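Long-range contacts in aldehyde dehydrogenase (Trypanosoma brucei, PDB 5MYP), which probably catalyses the NAD+-dependent oxidation of aldehydes to the corresponding carboxylic acids: residues A[125-130]-A[255-260]; A[220-225]-A[439-444]. All coordinates share one frame; numbering follows the deposited sequence.

Contact 1. Residues A[125-130]-A[255-260]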
loop_
_atom_site.group_PDB
_atom_site.type_symbol
_atom_site.label_atom_id
_atom_site.label_comp_id
_atom_site.label_asym_id
_atom_site.label_seq_id
_atom_site.Cartn_x
_atom_site.Cartn_y
_atom_site.Cartn_z
ATOM N N GLY A 125 -15.795 10.648 0.692
ATOM C CA GLY A 125 -16.425 10.644 -0.621
ATOM C C GLY A 125 -16.142 11.900 -1.414
ATOM O O GLY A 125 -15.570 12.864 -0.901
ATOM N N THR A 126 -16.544 11.874 -2.678
ATOM C CA THR A 126 -16.452 13.034 -3.552
ATOM C C THR A 126 -17.841 13.323 -4.142
ATOM O O THR A 126 -18.791 12.556 -3.941
ATOM C CB THR A 126 -15.347 12.855 -4.628
ATOM O OG1 THR A 126 -15.208 14.066 -5.381
ATOM C CG2 THR A 126 -15.643 11.690 -5.568
ATOM N N TRP A 127 -17.943 14.435 -4.859
ATOM C CA TRP A 127 -19.240 14.990 -5.286
ATOM C C TRP A 127 -19.719 14.548 -6.673
ATOM O O TRP A 127 -20.913 14.631 -6.954
ATOM C CB TRP A 127 -19.221 16.529 -5.232
ATOM C CG TRP A 127 -18.111 17.159 -6.010
ATOM C CD1 TRP A 127 -16.898 17.560 -5.530
ATOM C CD2 TRP A 127 -18.099 17.441 -7.411
ATOM N NE1 TRP A 127 -16.137 18.084 -6.542
ATOM C CE2 TRP A 127 -16.848 18.021 -7.709
ATOM C CE3 TRP A 127 -19.031 17.271 -8.446
ATOM C CZ2 TRP A 127 -16.503 18.434 -8.999
ATOM C CZ3 TRP A 127 -18.683 17.669 -9.733
ATOM C CH2 TRP A 127 -17.430 18.244 -9.995
ATOM N N ASN A 128 -18.805 14.110 -7.539
ATOM C CA ASN A 128 -19.127 13.909 -8.965
ATOM C C ASN A 128 -19.972 12.653 -9.235
ATOM O O ASN A 128 -20.864 12.676 -10.086
ATOM C CB ASN A 128 -17.859 13.958 -9.842
ATOM C CG ASN A 128 -16.913 12.796 -9.600
ATOM O OD1 ASN A 128 -16.817 12.281 -8.491
ATOM N ND2 ASN A 128 -16.201 12.387 -10.642
ATOM N N TYR A 129 -19.685 11.570 -8.510
ATOM C CA TYR A 129 -20.553 10.386 -8.461
ATOM C C TYR A 129 -20.744 10.077 -6.979
ATOM O O TYR A 129 -20.067 9.213 -6.424
ATOM C CB TYR A 129 -19.943 9.218 -9.233
ATOM C CG TYR A 129 -19.801 9.526 -10.705
ATOM C CD1 TYR A 129 -20.846 9.278 -11.601
ATOM C CD2 TYR A 129 -18.636 10.098 -11.198
ATOM C CE1 TYR A 129 -20.717 9.580 -12.948
ATOM C CE2 TYR A 129 -18.497 10.403 -12.543
ATOM C CZ TYR A 129 -19.533 10.144 -13.418
ATOM O OH TYR A 129 -19.385 10.452 -14.755
ATOM N N PRO A 130 -21.655 10.824 -6.324
ATOM C CA PRO A 130 -21.681 10.888 -4.865
ATOM C C PRO A 130 -22.218 9.652 -4.148
ATOM O O PRO A 130 -21.985 9.524 -2.947
ATOM C CB PRO A 130 -22.562 12.110 -4.588
ATOM C CG PRO A 130 -23.483 12.176 -5.756
ATOM C CD PRO A 130 -22.711 11.660 -6.930
ATOM N N ALA A 255 -20.992 16.002 -17.675
ATOM C CA ALA A 255 -20.387 17.201 -18.272
ATOM C C ALA A 255 -18.855 17.236 -18.135
ATOM O O ALA A 255 -18.273 18.266 -17.789
ATOM C CB ALA A 255 -21.023 18.452 -17.684
ATOM N N GLY A 256 -18.220 16.091 -18.388
ATOM C CA GLY A 256 -16.759 15.962 -18.343
ATOM C C GLY A 256 -16.129 15.775 -16.973
ATOM O O GLY A 256 -14.920 15.564 -16.880
ATOM N N GLN A 257 -16.941 15.816 -15.917
ATOM C CA GLN A 257 -16.450 15.845 -14.537
ATOM C C GLN A 257 -16.311 14.421 -14.008
ATOM O O GLN A 257 -17.054 13.982 -13.129
ATOM C CB GLN A 257 -17.378 16.704 -13.666
ATOM C CG GLN A 257 -17.390 18.170 -14.094
ATOM C CD GLN A 257 -18.573 18.960 -13.572
ATOM O OE1 GLN A 257 -18.402 19.962 -12.882
ATOM N NE2 GLN A 257 -19.777 18.523 -13.913
ATOM N N THR A 258 -15.339 13.716 -14.578
ATOM C CA THR A 258 -15.031 12.329 -14.251
ATOM C C THR A 258 -13.507 12.207 -14.220
ATOM O O THR A 258 -12.826 12.726 -15.114
ATOM C CB THR A 258 -15.607 11.360 -15.313
ATOM O OG1 THR A 258 -16.986 11.674 -15.566
ATOM C CG2 THR A 258 -15.496 9.904 -14.876
ATOM N N CYS A 259 -12.987 11.516 -13.205
ATOM C CA CYS A 259 -11.541 11.328 -13.032
ATOM C C CYS A 259 -10.873 10.522 -14.146
ATOM O O CYS A 259 -9.653 10.596 -14.315
ATOM C CB CYS A 259 -11.259 10.670 -11.686
ATOM S SG CYS A 259 -11.433 11.821 -10.305
ATOM N N ILE A 260 -11.675 9.764 -14.897
ATOM C CA ILE A 260 -11.210 8.969 -16.041
ATOM C C ILE A 260 -11.832 9.452 -17.366
ATOM O O ILE A 260 -11.837 8.730 -18.363
ATOM C CB ILE A 260 -11.480 7.456 -15.811
ATOM C CG1 ILE A 260 -12.959 7.179 -15.485
ATOM C CG2 ILE A 260 -10.586 6.925 -14.691
ATOM C CD1 ILE A 260 -13.314 5.713 -15.401
HETATM O O HOH W 1 -14.927 10.083 -11.363
#
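Asn128 and Gln257 meet through a side-chain amide and a main-chain carbonyl. Asn128 ND2 donates to Gln257 O over 3.1 Å, and the N-H points almost straight at the oxygen (163°). The acceptor lies practically in the plane of the Asn128 amide, whereas the donor stands above the plane of the Gln257 carbonyl. Gln257 O takes a further hydrogen bond from Asn254, so two amides grip this one oxygen. On the other branch of the Asn128 amide, OD1 accepts a weak bond from the backbone N of Tyr129, which helps limit rotation of the group. ND2 also gives a hydrogen bond to a water 2.7 Å away, and the same water accepts from Cys259 N at 3.0 Å. An asparagine amide and the backbone N-H of the predicted nucleophilic cysteine, converging on one oxygen, are the hallmark of the oxyanion hole of aldehyde dehydrogenases; the water probably marks where the substrate oxygen would bind. The two neighbours of Asn128 also reach across to segment 255-260. Tyr129 reaches past it with CG anti to its own carbonyl carbon (chi1 -63°), and its hydroxyl donates to Thr258 OG1 over 2.8 Å. Thr258 OG1 lies at the edge of the phenol ring, near its plane, while Thr258 CG2 rests against Tyr129 CE2. Trp127 brings the far rim of its indole to Gln257, with CH2 3.5 Å from OE1. The Gln257 amide sits at the ring edge, its plane turned 69° from that of the indole. That amide is held by the loop around Arg315, NE2 donating to Arg315 O and OE1 accepting from Val317 N. Asn128 CB covers part of one indole face, 3.7 Å above its plane.

Contact 2. Residues A[220-225]-A[439-444]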
loop_
_atom_site.group_PDB
_atom_site.type_symbol
_atom_site.label_atom_id
_atom_site.label_comp_id
_atom_site.label_asym_id
_atom_site.label_seq_id
_atom_site.Cartn_x
_atom_site.Cartn_y
_atom_site.Cartn_z
ATOM N N VAL A 220 -3.171 4.400 3.426
ATOM C CA VAL A 220 -4.132 5.160 2.626
ATOM C C VAL A 220 -4.272 4.587 1.224
ATOM O O VAL A 220 -3.299 4.114 0.641
ATOM C CB VAL A 220 -3.783 6.669 2.534
ATOM C CG1 VAL A 220 -3.777 7.299 3.920
ATOM C CG2 VAL A 220 -2.447 6.905 1.826
ATOM N N THR A 221 -5.503 4.617 0.719
ATOM C CA THR A 221 -5.801 4.415 -0.687
ATOM C C THR A 221 -6.294 5.765 -1.187
ATOM O O THR A 221 -7.237 6.329 -0.632
ATOM C CB THR A 221 -6.879 3.332 -0.884
ATOM O OG1 THR A 221 -6.408 2.091 -0.338
ATOM C CG2 THR A 221 -7.211 3.136 -2.365
ATOM N N LEU A 222 -5.631 6.294 -2.213
ATOM C CA LEU A 222 -5.925 7.617 -2.751
ATOM C C LEU A 222 -6.338 7.437 -4.204
ATOM O O LEU A 222 -5.585 6.867 -4.994
ATOM C CB LEU A 222 -4.697 8.530 -2.628
ATOM C CG LEU A 222 -4.071 8.641 -1.233
ATOM C CD1 LEU A 222 -2.767 9.431 -1.269
ATOM C CD2 LEU A 222 -5.043 9.278 -0.254
ATOM N N GLU A 223 -7.549 7.884 -4.534
ATOM C CA GLU A 223 -8.101 7.770 -5.884
ATOM C C GLU A 223 -8.249 9.182 -6.421
ATOM O O GLU A 223 -9.178 9.909 -6.049
ATOM C CB GLU A 223 -9.456 7.058 -5.842
ATOM C CG GLU A 223 -9.386 5.605 -5.373
ATOM C CD GLU A 223 -8.988 4.613 -6.460
ATOM O OE1 GLU A 223 -8.995 4.965 -7.661
ATOM O OE2 GLU A 223 -8.667 3.456 -6.101
ATOM N N LEU A 224 -7.317 9.583 -7.281
ATOM C CA LEU A 224 -7.184 10.983 -7.672
ATOM C C LEU A 224 -7.441 11.107 -9.166
ATOM O O LEU A 224 -8.187 10.296 -9.720
ATOM C CB LEU A 224 -5.822 11.530 -7.222
ATOM C CG LEU A 224 -5.416 11.142 -5.792
ATOM C CD1 LEU A 224 -3.996 11.590 -5.489
ATOM C CD2 LEU A 224 -6.388 11.705 -4.764
ATOM N N GLY A 225 -6.878 12.125 -9.812
ATOM C CA GLY A 225 -7.148 12.375 -11.224
ATOM C C GLY A 225 -5.872 12.610 -12.001
ATOM O O GLY A 225 -4.843 11.966 -11.755
ATOM N N SER A 439 -1.990 10.364 -9.762
ATOM C CA SER A 439 -3.364 9.834 -9.907
ATOM C C SER A 439 -3.772 8.938 -8.734
ATOM O O SER A 439 -4.948 8.566 -8.623
ATOM C CB SER A 439 -3.578 9.106 -11.248
ATOM O OG SER A 439 -2.663 8.042 -11.437
ATOM N N GLY A 440 -2.816 8.598 -7.866
ATOM C CA GLY A 440 -3.105 7.988 -6.575
ATOM C C GLY A 440 -2.242 6.794 -6.232
ATOM O O GLY A 440 -1.293 6.481 -6.937
ATOM N N MET A 441 -2.587 6.134 -5.132
ATOM C CA MET A 441 -1.923 4.907 -4.689
ATOM C C MET A 441 -2.973 3.938 -4.166
ATOM O O MET A 441 -3.994 4.360 -3.618
ATOM C CB MET A 441 -0.876 5.196 -3.607
ATOM C CG MET A 441 -1.423 5.769 -2.306
ATOM S SD MET A 441 -0.135 6.085 -1.081
ATOM C CE MET A 441 0.726 7.457 -1.847
ATOM N N GLY A 442 -2.712 2.645 -4.336
ATOM C CA GLY A 442 -3.657 1.601 -3.955
ATOM C C GLY A 442 -4.725 1.382 -5.013
ATOM O O GLY A 442 -4.801 2.107 -6.012
ATOM N N ALA A 443 -5.545 0.363 -4.794
ATOM C CA ALA A 443 -6.619 0.020 -5.718
ATOM C C ALA A 443 -7.706 -0.755 -4.994
ATOM O O ALA A 443 -7.451 -1.363 -3.953
ATOM C CB ALA A 443 -6.074 -0.790 -6.879
ATOM N N TYR A 444 -8.917 -0.720 -5.541
ATOM C CA TYR A 444 -10.046 -1.459 -4.967
ATOM C C TYR A 444 -11.009 -1.936 -6.073
ATOM O O TYR A 444 -10.647 -1.890 -7.251
ATOM C CB TYR A 444 -10.712 -0.624 -3.851
ATOM C CG TYR A 444 -11.605 0.518 -4.290
ATOM C CD1 TYR A 444 -11.084 1.618 -4.969
ATOM C CD2 TYR A 444 -12.970 0.519 -3.990
ATOM C CE1 TYR A 444 -11.898 2.676 -5.362
ATOM C CE2 TYR A 444 -13.791 1.568 -4.374
ATOM C CZ TYR A 444 -13.253 2.647 -5.056
ATOM O OH TYR A 444 -14.071 3.687 -5.435
HETATM O O HOH W 2 -5.837 4.649 -6.515
#
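Leu222 and Met441 form the hydrogen-bonded pair of a short antiparallel bridge, followed by the non-hydrogen-bonded pair Glu223 and Gly440, while the end-to-end directions of the two segments lie 126° apart. Leu222 N donates to Met441 O at 2.9 Å; the return bond from Met441 N to Leu222 O is weak. Beyond the bridge, Leu224 N donates to Ser439 O at 2.9 Å. With no side chain on Gly440, its CA comes within 3.1 Å of Leu222 O in a CA-H...O contact. A water hydrogen-bonds to Leu222 O and Gly442 O, although it may not serve both at once. The side chains of Leu222 and Met441 run alongside each other from the same face of the sheet, with Leu222 CD1 4.0 Å from Met441 CG. From CG, set between the Met441 backbone N and carbonyl carbon (chi1 63°), an extended torsion carries Met441 SD to Val220 CG2 at 3.8 Å, and a bend at chi3 brings CE back near Leu222 CD1. Leu217 of the second subunit packs on Met441, Leu222 and Leu224, so this apolar face borders the dimer partner. Glu223 leaves by the other face. Bent at chi2 (-82°), it carries its carboxylate across to Tyr444, where Glu223 OE2 lies at the ring edge, 3.2 Å from Tyr444 CD1. Strand 220-223 is hydrogen-bonded on its other side to strand 196-200, and strand 440-441 thus extends the sheet of the NAD-binding, Rossmann-like domain of aldehyde dehydrogenases, with the predicted catalytic glutamate at the end of the strand in the family's Glu-Leu-Gly-Gly signature.

Overall arrangement
Contacts 1 and 2 supply the two predicted catalytic residues, Cys259 and Glu223, from separate parts of the chain. Their centres are 15 Å apart, yet they touch, with Leu224 and Gly225 beside Cys259. This cysteine is modelled in two conformations, and in one of them Cys259 SG is 3.6 Å from Leu224 O, a tentative contact. The nearest side-chain atoms of Cys259 and Glu223 are about 7 Å apart, the carboxylate being turned off toward Tyr444. Segment 125-130 and contact 2 belong to or adjoin the sheet containing strands 110-124 and 220-223, whereas 255-260 leads into strand 264-268 of the other sheet. The predicted active site thus lies between the two sheets. Leu133 of helix 132-143 touches both Asn128 and Tyr444.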